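Local coordinates for protein N-terminal cyanobactin protease (Planktothrix agardhii NIES-596, PDB 4H6W) that probably cuts peptide bonds as the N-terminal, subtilisin-like serine protease domain of PagA, a maturation protease of the prenylagaramide cyanobactin pathway, at residues A[22-27]-A[88-93]; A[155-160]-A[221-226]; A[175-180]-A[199-204]. All coordinates share one frame; numbering follows the deposited sequence.

Contact 1. Residues A[22-27]-A[88-93]; sequences KICVAV and RGLIVP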
loop_
_atom_site.group_PDB
_atom_site.type_symbol
_atom_site.label_atom_id
_atom_site.label_comp_id
_atom_site.label_asym_id
_atom_site.label_seq_id
_atom_site.Cartn_x
_atom_site.Cartn_y
_atom_site.Cartn_z
ATOM N N LYS A 22 -9.231 -14.609 5.701
ATOM C CA LYS A 22 -8.698 -14.447 7.058
ATOM C C LYS A 22 -7.714 -13.285 7.151
ATOM O O LYS A 22 -7.237 -12.960 8.235
ATOM C CB LYS A 22 -8.025 -15.734 7.550
ATOM C CG LYS A 22 -8.912 -16.971 7.529
ATOM C CD LYS A 22 -8.261 -18.083 8.334
ATOM C CE LYS A 22 -8.516 -19.450 7.728
ATOM N NZ LYS A 22 -7.353 -20.341 8.011
ATOM N N ILE A 23 -7.408 -12.672 6.010
ATOM C CA ILE A 23 -6.465 -11.578 5.952
ATOM C C ILE A 23 -7.187 -10.295 5.599
ATOM O O ILE A 23 -7.841 -10.200 4.556
ATOM C CB ILE A 23 -5.310 -11.865 4.965
ATOM C CG1 ILE A 23 -4.435 -13.007 5.491
ATOM C CG2 ILE A 23 -4.476 -10.618 4.703
ATOM C CD1 ILE A 23 -3.973 -12.840 6.928
ATOM N N CYS A 24 -7.063 -9.310 6.480
ATOM C CA CYS A 24 -7.783 -8.071 6.334
ATOM C C CYS A 24 -6.867 -6.925 5.979
ATOM O O CYS A 24 -5.839 -6.721 6.628
ATOM C CB CYS A 24 -8.531 -7.735 7.615
ATOM S SG CYS A 24 -9.555 -6.279 7.370
ATOM N N VAL A 25 -7.256 -6.191 4.936
ATOM C CA VAL A 25 -6.570 -4.973 4.507
ATOM C C VAL A 25 -7.512 -3.783 4.680
ATOM O O VAL A 25 -8.619 -3.782 4.152
ATOM C CB VAL A 25 -6.095 -5.072 3.035
ATOM C CG1 VAL A 25 -5.536 -3.746 2.538
ATOM C CG2 VAL A 25 -5.037 -6.158 2.881
ATOM N N ALA A 26 -7.078 -2.787 5.442
ATOM C CA ALA A 26 -7.870 -1.571 5.644
ATOM C C ALA A 26 -7.396 -0.496 4.684
ATOM O O ALA A 26 -6.197 -0.306 4.518
ATOM C CB ALA A 26 -7.744 -1.085 7.076
ATOM N N VAL A 27 -8.333 0.197 4.043
ATOM C CA VAL A 27 -7.978 1.305 3.160
ATOM C C VAL A 27 -8.409 2.610 3.811
ATOM O O VAL A 27 -9.602 2.862 3.980
ATOM C CB VAL A 27 -8.587 1.159 1.751
ATOM C CG1 VAL A 27 -8.228 2.366 0.904
ATOM C CG2 VAL A 27 -8.120 -0.136 1.077
ATOM N N ARG A 88 -10.315 -9.961 2.869
ATOM C CA ARG A 88 -11.267 -9.075 3.535
ATOM C C ARG A 88 -10.801 -7.607 3.419
ATOM O O ARG A 88 -9.606 -7.313 3.529
ATOM C CB ARG A 88 -11.400 -9.501 5.003
ATOM C CG ARG A 88 -12.592 -8.918 5.742
ATOM C CD ARG A 88 -12.727 -9.490 7.149
ATOM N NE ARG A 88 -13.652 -8.696 7.958
ATOM C CZ ARG A 88 -13.300 -7.893 8.964
ATOM N NH1 ARG A 88 -12.025 -7.767 9.328
ATOM N NH2 ARG A 88 -14.241 -7.221 9.621
ATOM N N GLY A 89 -11.732 -6.692 3.184
ATOM C CA GLY A 89 -11.406 -5.259 3.117
ATOM C C GLY A 89 -12.218 -4.377 4.064
ATOM O O GLY A 89 -13.428 -4.577 4.225
ATOM N N LEU A 90 -11.549 -3.406 4.691
ATOM C CA LEU A 90 -12.206 -2.375 5.506
ATOM C C LEU A 90 -11.979 -0.981 4.927
ATOM O O LEU A 90 -10.845 -0.551 4.744
ATOM C CB LEU A 90 -11.672 -2.379 6.929
ATOM C CG LEU A 90 -11.733 -3.635 7.787
ATOM C CD1 LEU A 90 -11.066 -3.324 9.117
ATOM C CD2 LEU A 90 -13.160 -4.104 8.002
ATOM N N ILE A 91 -13.058 -0.272 4.640
ATOM C CA ILE A 91 -12.960 1.100 4.199
ATOM C C ILE A 91 -13.099 1.957 5.456
ATOM O O ILE A 91 -14.059 1.829 6.210
ATOM C CB ILE A 91 -14.040 1.427 3.152
ATOM C CG1 ILE A 91 -13.867 0.540 1.914
ATOM C CG2 ILE A 91 -13.990 2.888 2.749
ATOM C CD1 ILE A 91 -15.187 0.081 1.312
ATOM N N VAL A 92 -12.098 2.790 5.700
ATOM C CA VAL A 92 -12.094 3.677 6.845
ATOM C C VAL A 92 -11.722 5.082 6.351
ATOM O O VAL A 92 -10.544 5.439 6.321
ATOM C CB VAL A 92 -11.091 3.183 7.892
ATOM C CG1 VAL A 92 -11.294 3.912 9.207
ATOM C CG2 VAL A 92 -11.233 1.683 8.073
ATOM N N PRO A 93 -12.724 5.884 5.954
ATOM C CA PRO A 93 -12.438 7.153 5.279
ATOM C C PRO A 93 -11.724 8.156 6.188
ATOM O O PRO A 93 -12.126 8.339 7.334
ATOM C CB PRO A 93 -13.833 7.682 4.899
ATOM C CG PRO A 93 -14.763 6.535 5.119
ATOM C CD PRO A 93 -14.155 5.753 6.247
#
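Residues Cys24 to Val27 and Arg88 to Ile91 pair as neighbouring parallel strands in the seven-stranded parallel sheet that forms the core of this subtilisin-like (peptidase S8) fold. The evidence is a one-to-one register, Cys24 with Arg88 through Val27 with Ile91, and an angle of 22° between the strand axes. As parallel pairing requires, alternate residues of 22-27 bond to both flanks of their partners: Val25 N donates to Arg88 O at 3.0 Å, and Val25 O receives Leu90 N. The tightest of these bonds is Val27 N to Leu90 O at 2.7 Å, while Val92 N closes the series on Val27 O. At the other end Arg88 N reaches Ile23 O through only a weak, bent bond (130° at the hydrogen). Val25 and Val27 project to the face covered by helices 63-73 and 223-243. Strand 24-28 continues toward Asp29, predicted as the charge-relay aspartate, whose side chain lies about 4 Å from that of Val27. Cys24, Ala26, Arg88 and Leu90 share the other face, where Ala26 CB meets Leu90 CB at 4.1 Å. Here the arginine chain starts with CG anti to the backbone N (chi1 -165°) and runs extended to NE; its NH1 makes a weak hydrogen bond to Asn117 O. Leu90 CD2 sits 3.5 Å above one face of the guanidinium, displaced toward its rim. Cys24 SG, itself anti to the backbone N, fits into the angle between the two residues, 3.5 Å from Leu90 CG and 3.5 Å from Arg88 NH1, approaching the guanidinium obliquely.

Contact 2. Residues A[155-160]-A[221-226]; sequences AATGND and SGTSFA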
loop_
_atom_site.group_PDB
_atom_site.type_symbol
_atom_site.label_atom_id
_atom_site.label_comp_id
_atom_site.label_asym_id
_atom_site.label_seq_id
_atom_site.Cartn_x
_atom_site.Cartn_y
_atom_site.Cartn_z
ATOM N N ALA A 155 2.593 3.108 3.576
ATOM C CA ALA A 155 2.196 4.451 3.202
ATOM C C ALA A 155 3.022 5.024 2.068
ATOM O O ALA A 155 4.231 4.722 1.941
ATOM C CB ALA A 155 2.262 5.366 4.408
ATOM N N ALA A 156 2.361 5.869 1.272
ATOM C CA ALA A 156 2.982 6.628 0.180
ATOM C C ALA A 156 4.062 7.613 0.637
ATOM O O ALA A 156 3.860 8.377 1.576
ATOM C CB ALA A 156 1.905 7.371 -0.596
ATOM N N THR A 157 5.201 7.610 -0.046
ATOM C CA THR A 157 6.277 8.565 0.250
ATOM C C THR A 157 5.908 10.011 -0.137
ATOM O O THR A 157 6.418 10.966 0.456
ATOM C CB THR A 157 7.589 8.185 -0.476
ATOM O OG1 THR A 157 7.379 8.183 -1.894
ATOM C CG2 THR A 157 8.092 6.806 -0.031
ATOM N N GLY A 158 5.043 10.173 -1.137
ATOM C CA GLY A 158 4.611 11.499 -1.557
ATOM C C GLY A 158 5.126 11.911 -2.926
ATOM O O GLY A 158 6.084 11.331 -3.448
ATOM N N ASN A 159 4.504 12.946 -3.488
ATOM C CA ASN A 159 4.691 13.305 -4.894
ATOM C C ASN A 159 5.201 14.725 -5.083
ATOM O O ASN A 159 4.852 15.397 -6.051
ATOM C CB ASN A 159 3.377 13.090 -5.643
ATOM C CG ASN A 159 2.634 11.868 -5.144
ATOM O OD1 ASN A 159 3.044 10.729 -5.410
ATOM N ND2 ASN A 159 1.560 12.091 -4.382
ATOM N N ASP A 160 6.057 15.160 -4.163
ATOM C CA ASP A 160 6.578 16.524 -4.149
ATOM C C ASP A 160 7.841 16.640 -4.994
ATOM O O ASP A 160 8.343 17.734 -5.214
ATOM C CB ASP A 160 6.866 16.985 -2.708
ATOM C CG ASP A 160 5.676 16.798 -1.772
ATOM O OD1 ASP A 160 4.720 17.605 -1.819
ATOM O OD2 ASP A 160 5.707 15.832 -0.981
ATOM N N SER A 221 -1.358 8.272 -12.163
ATOM C CA SER A 221 0.031 8.172 -11.728
ATOM C C SER A 221 0.248 8.813 -10.361
ATOM O O SER A 221 -0.362 9.830 -10.049
ATOM C CB SER A 221 0.958 8.810 -12.760
ATOM O OG SER A 221 1.044 8.022 -13.937
ATOM N N GLY A 222 1.112 8.203 -9.554
ATOM C CA GLY A 222 1.507 8.746 -8.253
ATOM C C GLY A 222 1.876 7.650 -7.269
ATOM O O GLY A 222 1.647 6.460 -7.546
ATOM N N THR A 223 2.435 8.051 -6.119
ATOM C CA THR A 223 2.766 7.120 -5.040
ATOM C C THR A 223 1.482 6.589 -4.392
ATOM O O THR A 223 1.477 5.526 -3.774
ATOM C CB THR A 223 3.683 7.754 -3.959
ATOM O OG1 THR A 223 3.026 8.875 -3.351
ATOM C CG2 THR A 223 5.040 8.206 -4.545
ATOM N N SER A 224 0.397 7.343 -4.535
ATOM C CA SER A 224 -0.941 6.912 -4.104
ATOM C C SER A 224 -1.379 5.586 -4.693
ATOM O O SER A 224 -2.231 4.927 -4.130
ATOM C CB SER A 224 -1.990 7.949 -4.516
ATOM O OG SER A 224 -2.163 8.943 -3.518
ATOM N N PHE A 225 -0.799 5.213 -5.831
ATOM C CA PHE A 225 -1.242 4.051 -6.618
ATOM C C PHE A 225 -0.189 2.951 -6.605
ATOM O O PHE A 225 -0.494 1.789 -6.865
ATOM C CB PHE A 225 -1.635 4.510 -8.024
ATOM C CG PHE A 225 -2.483 5.754 -7.998
ATOM C CD1 PHE A 225 -3.822 5.688 -7.606
ATOM C CD2 PHE A 225 -1.929 7.005 -8.275
ATOM C CE1 PHE A 225 -4.600 6.839 -7.535
ATOM C CE2 PHE A 225 -2.703 8.162 -8.201
ATOM C CZ PHE A 225 -4.043 8.079 -7.828
ATOM N N ALA A 226 1.042 3.327 -6.255
ATOM C CA ALA A 226 2.082 2.360 -5.978
ATOM C C ALA A 226 1.816 1.663 -4.647
ATOM O O ALA A 226 1.966 0.436 -4.513
ATOM C CB ALA A 226 3.437 3.050 -5.949
#
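The side chains of Asn159 and Thr223 run antiparallel alongside one another, bringing Asn159 OD1 against the hydroxyl and amide of Thr223. Thr223 OG1 occupies the position between its backbone N and carbonyl carbon (chi1 61°), so hydroxyl and amide N-H face the same acceptor. That acceptor is Asn159 OD1: it takes the hydroxyl proton of Thr223 OG1 at 2.8 Å, from above the carboxamide plane, and the amide Thr223 N, at 2.8 Å, along a nearly straight bond (169° at the hydrogen). The hydroxyl in turn accepts from Gly158 N at 3.3 Å in a more bent bond, so Thr223 OG1 bridges Gly158 N and the side chain of the next residue, Asn159. Van der Waals contacts flank this network. Ala156 CB points at the threonine and lies 3.3 Å from Thr223 OG1; the Thr157 side chain crosses that of Thr223 at about a right angle, with Thr157 OG1 3.5 Å from Thr223 CG2. The contact joins the end of strand 152-156 to the start of helix 223-243, which carries Ser224, the predicted nucleophile; Ser224 OG is hydrogen-bonded to His64 NE2 and Ser125 O. In sequence context Asn159 matches the oxyanion-hole asparagine of subtilisins. The two donors on Asn159 OD1 should restrict the rotation of its carboxamide and leave Asn159 ND2 4.9 Å from Ser224 OG, a placement consistent with Thr223 as a second-shell residue positioning an oxyanion-binding amide.

Contact 3. Residues A[175-180]-A[199-204]; sequences LAVGAM and QGILAP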
loop_
_atom_site.group_PDB
_atom_site.type_symbol
_atom_site.label_atom_id
_atom_site.label_comp_id
_atom_site.label_asym_id
_atom_site.label_seq_id
_atom_site.Cartn_x
_atom_site.Cartn_y
_atom_site.Cartn_z
ATOM N N LEU A 175 6.165 0.790 6.444
ATOM C CA LEU A 175 6.717 0.480 5.129
ATOM C C LEU A 175 6.361 1.622 4.166
ATOM O O LEU A 175 5.181 1.906 3.910
ATOM C CB LEU A 175 6.229 -0.882 4.631
ATOM C CG LEU A 175 6.634 -1.373 3.229
ATOM C CD1 LEU A 175 8.131 -1.305 3.028
ATOM C CD2 LEU A 175 6.160 -2.795 2.969
ATOM N N ALA A 176 7.391 2.299 3.667
ATOM C CA ALA A 176 7.206 3.439 2.775
ATOM C C ALA A 176 7.275 2.959 1.328
ATOM O O ALA A 176 8.022 2.033 1.026
ATOM C CB ALA A 176 8.269 4.493 3.046
ATOM N N VAL A 177 6.504 3.584 0.439
ATOM C CA VAL A 177 6.443 3.142 -0.958
ATOM C C VAL A 177 6.498 4.307 -1.950
ATOM O O VAL A 177 5.607 5.171 -1.957
ATOM C CB VAL A 177 5.180 2.292 -1.238
ATOM C CG1 VAL A 177 5.122 1.898 -2.711
ATOM C CG2 VAL A 177 5.167 1.059 -0.348
ATOM N N GLY A 178 7.554 4.324 -2.772
ATOM C CA GLY A 178 7.686 5.296 -3.853
ATOM C C GLY A 178 7.242 4.696 -5.181
ATOM O O GLY A 178 6.843 3.514 -5.250
ATOM N N ALA A 179 7.329 5.500 -6.241
ATOM C CA ALA A 179 6.870 5.091 -7.577
ATOM C C ALA A 179 7.976 4.913 -8.615
ATOM O O ALA A 179 8.926 5.681 -8.667
ATOM C CB ALA A 179 5.817 6.055 -8.096
ATOM N N MET A 180 7.831 3.878 -9.435
ATOM C CA MET A 180 8.721 3.620 -10.558
ATOM C C MET A 180 7.875 3.473 -11.816
ATOM O O MET A 180 6.673 3.199 -11.727
ATOM C CB MET A 180 9.576 2.365 -10.316
ATOM C CG MET A 180 8.830 1.042 -10.148
ATOM S SD MET A 180 10.001 -0.336 -10.029
ATOM C CE MET A 180 8.954 -1.780 -9.911
ATOM N N GLN A 199 13.479 2.329 4.811
ATOM C CA GLN A 199 12.243 1.554 4.920
ATOM C C GLN A 199 11.319 1.640 3.710
ATOM O O GLN A 199 10.133 1.310 3.800
ATOM C CB GLN A 199 11.496 1.953 6.200
ATOM C CG GLN A 199 11.154 3.431 6.260
ATOM C CD GLN A 199 10.631 3.859 7.613
ATOM O OE1 GLN A 199 11.211 3.520 8.647
ATOM N NE2 GLN A 199 9.529 4.609 7.617
ATOM N N GLY A 200 11.850 2.086 2.584
ATOM C CA GLY A 200 10.997 2.287 1.431
ATOM C C GLY A 200 11.402 1.404 0.280
ATOM O O GLY A 200 12.577 1.073 0.137
ATOM N N ILE A 201 10.419 1.010 -0.524
ATOM C CA ILE A 201 10.659 0.361 -1.807
ATOM C C ILE A 201 9.909 1.089 -2.923
ATOM O O ILE A 201 8.949 1.826 -2.669
ATOM C CB ILE A 201 10.241 -1.133 -1.816
ATOM C CG1 ILE A 201 8.750 -1.301 -1.508
ATOM C CG2 ILE A 201 11.091 -1.949 -0.863
ATOM C CD1 ILE A 201 8.299 -2.750 -1.516
ATOM N N LEU A 202 10.346 0.870 -4.160
ATOM C CA LEU A 202 9.614 1.344 -5.333
ATOM C C LEU A 202 8.677 0.274 -5.858
ATOM O O LEU A 202 9.079 -0.879 -6.025
ATOM C CB LEU A 202 10.571 1.761 -6.449
ATOM C CG LEU A 202 11.471 2.967 -6.173
ATOM C CD1 LEU A 202 12.349 3.246 -7.387
ATOM C CD2 LEU A 202 10.648 4.196 -5.786
ATOM N N ALA A 203 7.430 0.673 -6.109
ATOM C CA ALA A 203 6.437 -0.162 -6.806
ATOM C C ALA A 203 5.821 0.603 -7.995
ATOM O O ALA A 203 5.856 1.847 -8.026
ATOM C CB ALA A 203 5.355 -0.598 -5.842
ATOM N N PRO A 204 5.251 -0.128 -8.980
ATOM C CA PRO A 204 4.690 0.561 -10.155
ATOM C C PRO A 204 3.736 1.675 -9.754
ATOM O O PRO A 204 2.831 1.462 -8.938
ATOM C CB PRO A 204 3.939 -0.559 -10.882
ATOM C CG PRO A 204 4.722 -1.788 -10.541
ATOM C CD PRO A 204 5.122 -1.597 -9.098
#
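Ile201 O receives the N-H of Gly178 at 2.9 Å, and Val177 CA approaches the same oxygen as a CA-H...O contact. Ala176 O is held likewise, by Ile201 N at 3.0 Å and by the CA of Gly200. Further bonds run from Ala176 N to Gln199 O and from Ala203 N to Gly178 O. The last, Met180 N to Ala203 O, is longer at 3.2 Å, and its donor stands 47° out of the carbonyl plane. Ala176 and Gly178 each bond to the residues before and after their partners, Gly200 and Leu202, and both strands rise in step to Met180-Pro204, the mark of a parallel pair; the axes turn by 43°, a marked twist at the edge of the sheet. Strand 175-180, helix 194-199 and strand 200-204 form a beta-alpha-beta unit, and 200-204 is the outermost strand at this end of the subtilase sheet. On one face, Val177 CG1 meets Ala203 CB at 4.0 Å, and both side chains rest on Val230 of helix 223-243. Across the sheet, where Gly178 has no side chain, Leu202 CD2 lies on the backbone, 3.5 Å from Gly178 C. Met180 sends CG between its backbone N and carbonyl carbon (chi1 62°) and then extends fully, which lays the thioether obliquely across Leu202 and alongside the proline ring: Met180 CB is 4.0 Å from Leu202 CB, and Met180 CE ends 3.9 Å from Pro204 CD.

All three contacts reach the same seven-stranded parallel sheet. Contact 1 lies on one side of the chain's centre and contacts 2 and 3 on the other, the centre of contact 1 being about 19 and 21 Å from theirs. Contact 1 closes before contact 2 opens, whereas contact 3 is nested in the loop that contact 2 closes. Contacts 2 and 3 touch, their centres about 8 Å apart: strands 152-156 and 175-180 are sheet neighbours, and Ala226 packs on the backbone of Ala203 and Pro204. Helix 223-243 covers Val25 of contact 1 and Val177 of contact 3, and its start belongs to contact 2, so the helix bearing the predicted serine packs against both halves of the sheet.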